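PDB 3QXI: enoyl-CoA hydratase EchA1 from Mycobacterium marinum, which probably catalyses the reversible addition of water to the double bond of enoyl-CoA thioesters, as do other hydratases of the crotonase family. Local coordinates for residues Val17-Ile30 with Leu47-Ser61. Sequence-based numbering, arbitrary orientation.
Sequences VLVEQRDRILIITI and LADAMDRLDADAGLS
Leu26 packs both methyls on helix 41-56, CD2 resting 3.6 Å from the backbone O of Ala50 and beside CB of Leu54, while CD1 sits over the centre of one face of the Arg53 guanidinium. This is the first beta-alpha-beta unit of the crotonase fold: the hairpin of strands 17-22 and 25-30 packs on the helix that leads on to strand 62-67, with strand 25-30 antiparallel to the helix segment (178°) and parallel to strand 62-67. Farther along, Ile28 straddles the small Ala50. Its CD1 lies 3.8 Å from Ala50 CB and equally close to CE of Met51, whose chain bends at chi2 (-46°) to bring the methyl back to the strand, and its CG2 meets CD2 of Leu47. That same Leu47 methyl also reaches Val17 and Ile30.

Toward the hairpin turn polar contacts join the apolar ones. Leu60 lies between Leu26, which its CD1 touches, and the extended Gln21 chain, where its CD2 approaches the amide carbon CD at 3.6 Å. The Gln21 amide is held by NE2 donating in plane to O of Asp23, whereas Arg53 NH2 gives OE1 only a weak bond, the amide and guanidinium planes standing 69° apart. Beyond the helix, Asp57 OD2 accepts from Gly59 N in an Asx turn; a water donates to Asp57 OD2 and accepts a weak bond from Gln21 NE2. Arg24 folds over this loop: O of Gly59 lies above the centre of its guanidinium, and NH2 donates to O of Ala58, tilted from the guanidinium plane. Ser61 N donates to the backbone O of Arg24 (2.8 Å), and the Arg24 NE and NH2 both converge in plane on Ser61 OG, at 2.9 Å from NE and 3.3 Å from NH2.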
loop_
_atom_site.group_PDB
_atom_site.type_symbol
_atom_site.label_atom_id
_atom_site.label_comp_id
_atom_site.label_asym_id
_atom_site.label_seq_id
_atom_site.Cartn_x
_atom_site.Cartn_y
_atom_site.Cartn_z
ATOM N N VAL B 17 -32.824 3.570 -10.753
ATOM C CA VAL B 17 -32.117 2.588 -9.920
ATOM C C VAL B 17 -33.165 1.618 -9.367
ATOM O O VAL B 17 -34.192 2.040 -8.842
ATOM C CB VAL B 17 -31.314 3.248 -8.774
ATOM C CG1 VAL B 17 -30.821 2.220 -7.769
ATOM C CG2 VAL B 17 -30.119 4.031 -9.331
ATOM N N LEU B 18 -32.911 0.328 -9.538
ATOM C CA LEU B 18 -33.775 -0.725 -9.031
ATOM C C LEU B 18 -33.166 -1.227 -7.733
ATOM O O LEU B 18 -31.944 -1.264 -7.591
ATOM C CB LEU B 18 -33.882 -1.885 -10.037
ATOM C CG LEU B 18 -34.317 -1.622 -11.482
ATOM C CD1 LEU B 18 -34.038 -2.840 -12.365
ATOM C CD2 LEU B 18 -35.799 -1.219 -11.565
ATOM N N VAL B 19 -34.027 -1.633 -6.809
ATOM C CA VAL B 19 -33.624 -2.084 -5.491
ATOM C C VAL B 19 -34.446 -3.323 -5.180
ATOM O O VAL B 19 -35.661 -3.326 -5.320
ATOM C CB VAL B 19 -33.857 -0.993 -4.383
ATOM C CG1 VAL B 19 -33.437 -1.490 -3.007
ATOM C CG2 VAL B 19 -33.141 0.320 -4.713
ATOM N N GLU B 20 -33.781 -4.380 -4.761
ATOM C CA GLU B 20 -34.460 -5.630 -4.485
ATOM C C GLU B 20 -33.801 -6.347 -3.318
ATOM O O GLU B 20 -32.573 -6.394 -3.217
ATOM C CB GLU B 20 -34.434 -6.514 -5.732
ATOM C CG GLU B 20 -34.927 -7.929 -5.518
ATOM C CD GLU B 20 -34.568 -8.838 -6.666
ATOM O OE1 GLU B 20 -34.170 -8.320 -7.734
ATOM O OE2 GLU B 20 -34.690 -10.069 -6.497
ATOM N N GLN B 21 -34.622 -6.898 -2.440
ATOM C CA GLN B 21 -34.115 -7.641 -1.300
ATOM C C GLN B 21 -34.210 -9.132 -1.580
ATOM O O GLN B 21 -35.242 -9.613 -2.028
ATOM C CB GLN B 21 -34.903 -7.254 -0.049
ATOM C CG GLN B 21 -34.469 -7.948 1.223
ATOM C CD GLN B 21 -35.171 -7.401 2.456
ATOM O OE1 GLN B 21 -35.855 -6.383 2.387
ATOM N NE2 GLN B 21 -34.986 -8.069 3.598
ATOM N N ARG B 22 -33.116 -9.857 -1.374
ATOM C CA ARG B 22 -33.171 -11.318 -1.370
ATOM C C ARG B 22 -32.650 -11.749 -0.025
ATOM O O ARG B 22 -31.442 -11.703 0.208
ATOM C CB ARG B 22 -32.318 -11.948 -2.479
ATOM C CG ARG B 22 -32.631 -11.433 -3.858
ATOM C CD ARG B 22 -32.142 -12.367 -4.944
ATOM N NE ARG B 22 -32.298 -11.705 -6.236
ATOM C CZ ARG B 22 -31.777 -12.124 -7.384
ATOM N NH1 ARG B 22 -31.047 -13.236 -7.441
ATOM N NH2 ARG B 22 -31.992 -11.414 -8.483
ATOM N N ASP B 23 -33.558 -12.140 0.871
ATOM C CA ASP B 23 -33.161 -12.544 2.206
ATOM C C ASP B 23 -32.621 -11.334 2.958
ATOM O O ASP B 23 -33.355 -10.377 3.174
ATOM C CB ASP B 23 -32.082 -13.616 2.114
ATOM C CG ASP B 23 -32.343 -14.775 3.017
ATOM O OD1 ASP B 23 -32.777 -14.545 4.181
ATOM O OD2 ASP B 23 -32.123 -15.916 2.539
ATOM N N ARG B 24 -31.348 -11.372 3.355
ATOM C CA ARG B 24 -30.729 -10.257 4.099
ATOM C C ARG B 24 -29.765 -9.451 3.207
ATOM O O ARG B 24 -28.998 -8.628 3.678
ATOM C CB ARG B 24 -30.006 -10.761 5.356
ATOM C CG ARG B 24 -30.817 -11.684 6.280
ATOM C CD ARG B 24 -30.020 -12.012 7.535
ATOM N NE ARG B 24 -29.619 -10.782 8.220
ATOM C CZ ARG B 24 -30.390 -10.099 9.066
ATOM N NH1 ARG B 24 -31.606 -10.540 9.360
ATOM N NH2 ARG B 24 -29.950 -8.967 9.608
ATOM N N ILE B 25 -29.830 -9.679 1.912
ATOM C CA ILE B 25 -29.016 -8.943 0.975
ATOM C C ILE B 25 -29.860 -7.940 0.214
ATOM O O ILE B 25 -30.930 -8.278 -0.296
ATOM C CB ILE B 25 -28.348 -9.918 -0.023
ATOM C CG1 ILE B 25 -27.504 -10.949 0.741
ATOM C CG2 ILE B 25 -27.543 -9.135 -1.095
ATOM C CD1 ILE B 25 -27.129 -12.154 -0.086
ATOM N N LEU B 26 -29.379 -6.710 0.121
ATOM C CA LEU B 26 -30.005 -5.727 -0.750
ATOM C C LEU B 26 -29.268 -5.621 -2.077
ATOM O O LEU B 26 -28.059 -5.397 -2.109
ATOM C CB LEU B 26 -30.058 -4.354 -0.068
ATOM C CG LEU B 26 -31.047 -3.326 -0.649
ATOM C CD1 LEU B 26 -32.490 -3.709 -0.328
ATOM C CD2 LEU B 26 -30.719 -1.896 -0.150
ATOM N N ILE B 27 -29.990 -5.790 -3.173
ATOM C CA ILE B 27 -29.382 -5.685 -4.481
ATOM C C ILE B 27 -29.803 -4.362 -5.134
ATOM O O ILE B 27 -30.986 -4.097 -5.304
ATOM C CB ILE B 27 -29.720 -6.919 -5.362
ATOM C CG1 ILE B 27 -29.177 -8.203 -4.693
ATOM C CG2 ILE B 27 -29.201 -6.708 -6.804
ATOM C CD1 ILE B 27 -29.618 -9.474 -5.330
ATOM N N ILE B 28 -28.807 -3.549 -5.493
ATOM C CA ILE B 28 -28.991 -2.196 -5.988
ATOM C C ILE B 28 -28.454 -2.101 -7.424
ATOM O O ILE B 28 -27.235 -2.190 -7.658
ATOM C CB ILE B 28 -28.210 -1.183 -5.098
ATOM C CG1 ILE B 28 -28.593 -1.348 -3.617
ATOM C CG2 ILE B 28 -28.447 0.253 -5.571
ATOM C CD1 ILE B 28 -27.630 -0.703 -2.633
ATOM N N THR B 29 -29.365 -1.886 -8.372
ATOM C CA THR B 29 -29.042 -1.936 -9.792
ATOM C C THR B 29 -29.258 -0.588 -10.467
ATOM O O THR B 29 -30.402 -0.122 -10.574
ATOM C CB THR B 29 -29.928 -2.976 -10.507
ATOM O OG1 THR B 29 -29.934 -4.209 -9.755
ATOM C CG2 THR B 29 -29.464 -3.195 -11.969
ATOM N N ILE B 30 -28.168 0.038 -10.918
ATOM C CA ILE B 30 -28.246 1.212 -11.777
ATOM C C ILE B 30 -28.904 0.764 -13.088
ATOM O O ILE B 30 -28.467 -0.203 -13.700
ATOM C CB ILE B 30 -26.859 1.835 -12.064
ATOM C CG1 ILE B 30 -26.050 2.078 -10.768
ATOM C CG2 ILE B 30 -27.014 3.136 -12.853
ATOM C CD1 ILE B 30 -24.537 2.400 -11.041
ATOM N N LEU B 47 -29.197 6.058 -5.333
ATOM C CA LEU B 47 -28.088 5.313 -4.697
ATOM C C LEU B 47 -27.949 5.721 -3.230
ATOM O O LEU B 47 -27.907 4.867 -2.325
ATOM C CB LEU B 47 -26.770 5.504 -5.444
ATOM C CG LEU B 47 -26.605 4.893 -6.844
ATOM C CD1 LEU B 47 -25.187 5.140 -7.361
ATOM C CD2 LEU B 47 -26.935 3.401 -6.865
ATOM N N ALA B 48 -27.944 7.036 -3.000
ATOM C CA ALA B 48 -27.953 7.600 -1.661
ATOM C C ALA B 48 -29.054 6.993 -0.797
ATOM O O ALA B 48 -28.770 6.535 0.307
ATOM C CB ALA B 48 -28.069 9.128 -1.706
ATOM N N ASP B 49 -30.290 6.960 -1.302
ATOM C CA ASP B 49 -31.413 6.423 -0.535
ATOM C C ASP B 49 -31.269 4.922 -0.318
ATOM O O ASP B 49 -31.664 4.404 0.719
ATOM C CB ASP B 49 -32.757 6.706 -1.229
ATOM C CG ASP B 49 -33.032 8.203 -1.399
ATOM O OD1 ASP B 49 -32.585 9.001 -0.535
ATOM O OD2 ASP B 49 -33.694 8.578 -2.403
ATOM N N ALA B 50 -30.724 4.217 -1.304
ATOM C CA ALA B 50 -30.547 2.786 -1.135
ATOM C C ALA B 50 -29.549 2.428 -0.021
ATOM O O ALA B 50 -29.776 1.467 0.725
ATOM C CB ALA B 50 -30.182 2.115 -2.461
ATOM N N MET B 51 -28.464 3.202 0.087
ATOM C CA MET B 51 -27.474 2.990 1.160
ATOM C C MET B 51 -28.050 3.303 2.551
ATOM O O MET B 51 -27.800 2.561 3.509
ATOM C CB MET B 51 -26.183 3.802 0.922
ATOM C CG MET B 51 -25.421 3.487 -0.401
ATOM S SD MET B 51 -25.186 1.727 -0.817
ATOM C CE MET B 51 -24.785 1.779 -2.562
ATOM N N ASP B 52 -28.796 4.414 2.648
ATOM C CA ASP B 52 -29.595 4.713 3.832
ATOM C C ASP B 52 -30.499 3.526 4.203
ATOM O O ASP B 52 -30.507 3.076 5.354
ATOM C CB ASP B 52 -30.460 5.970 3.612
ATOM C CG ASP B 52 -29.634 7.255 3.555
ATOM O OD1 ASP B 52 -28.438 7.225 3.897
ATOM O OD2 ASP B 52 -30.188 8.303 3.157
ATOM N N ARG B 53 -31.251 3.032 3.228
ATOM C CA ARG B 53 -32.130 1.890 3.465
ATOM C C ARG B 53 -31.317 0.711 4.030
ATOM O O ARG B 53 -31.671 0.137 5.069
ATOM C CB ARG B 53 -32.878 1.480 2.190
ATOM C CG ARG B 53 -33.512 0.097 2.310
ATOM C CD ARG B 53 -34.758 -0.130 1.451
ATOM N NE ARG B 53 -35.276 -1.486 1.692
ATOM C CZ ARG B 53 -36.056 -2.182 0.860
ATOM N NH1 ARG B 53 -36.457 -1.669 -0.303
ATOM N NH2 ARG B 53 -36.439 -3.411 1.199
ATOM N N LEU B 54 -30.209 0.397 3.362
ATOM C CA LEU B 54 -29.353 -0.730 3.730
ATOM C C LEU B 54 -28.907 -0.631 5.193
ATOM O O LEU B 54 -29.037 -1.603 5.964
ATOM C CB LEU B 54 -28.147 -0.818 2.778
ATOM C CG LEU B 54 -26.954 -1.663 3.263
ATOM C CD1 LEU B 54 -27.308 -3.164 3.308
ATOM C CD2 LEU B 54 -25.668 -1.392 2.449
ATOM N N ASP B 55 -28.391 0.547 5.555
ATOM C CA ASP B 55 -27.937 0.813 6.917
ATOM C C ASP B 55 -29.014 0.794 7.986
ATOM O O ASP B 55 -28.787 0.277 9.078
ATOM C CB ASP B 55 -27.096 2.093 6.980
ATOM C CG ASP B 55 -25.668 1.851 6.507
ATOM O OD1 ASP B 55 -25.335 0.663 6.366
ATOM O OD2 ASP B 55 -24.892 2.821 6.281
ATOM N N ALA B 56 -30.199 1.303 7.650
ATOM C CA ALA B 56 -31.297 1.445 8.611
ATOM C C ALA B 56 -32.087 0.140 8.842
ATOM O O ALA B 56 -32.638 -0.070 9.927
ATOM C CB ALA B 56 -32.233 2.584 8.165
ATOM N N ASP B 57 -32.125 -0.746 7.848
ATOM C CA ASP B 57 -33.055 -1.880 7.875
ATOM C C ASP B 57 -32.429 -3.061 8.620
ATOM O O ASP B 57 -31.515 -3.709 8.114
ATOM C CB ASP B 57 -33.477 -2.246 6.444
ATOM C CG ASP B 57 -34.597 -3.278 6.385
ATOM O OD1 ASP B 57 -35.355 -3.233 5.391
ATOM O OD2 ASP B 57 -34.722 -4.136 7.288
ATOM N N ALA B 58 -32.937 -3.340 9.816
ATOM C CA ALA B 58 -32.399 -4.403 10.662
ATOM C C ALA B 58 -32.471 -5.809 10.027
ATOM O O ALA B 58 -31.733 -6.720 10.418
ATOM C CB ALA B 58 -33.083 -4.392 12.021
ATOM N N GLY B 59 -33.340 -5.971 9.033
ATOM C CA GLY B 59 -33.423 -7.221 8.291
ATOM C C GLY B 59 -32.369 -7.410 7.212
ATOM O O GLY B 59 -32.369 -8.448 6.559
ATOM N N LEU B 60 -31.476 -6.429 7.021
ATOM C CA LEU B 60 -30.421 -6.493 6.002
ATOM C C LEU B 60 -29.015 -6.562 6.611
ATOM O O LEU B 60 -28.727 -5.886 7.620
ATOM C CB LEU B 60 -30.478 -5.274 5.071
ATOM C CG LEU B 60 -31.726 -5.063 4.208
ATOM C CD1 LEU B 60 -31.689 -3.681 3.566
ATOM C CD2 LEU B 60 -31.872 -6.115 3.152
ATOM N N SER B 61 -28.145 -7.352 5.984
ATOM C CA SER B 61 -26.740 -7.459 6.410
ATOM C C SER B 61 -25.678 -6.949 5.418
ATOM O O SER B 61 -24.631 -6.466 5.836
ATOM C CB SER B 61 -26.423 -8.895 6.811
ATOM O OG SER B 61 -27.167 -9.265 7.945
HETATM O O HOH W 1 -36.265 -6.157 6.117
HETATM O O HOH W 2 -34.543 -10.222 6.441
#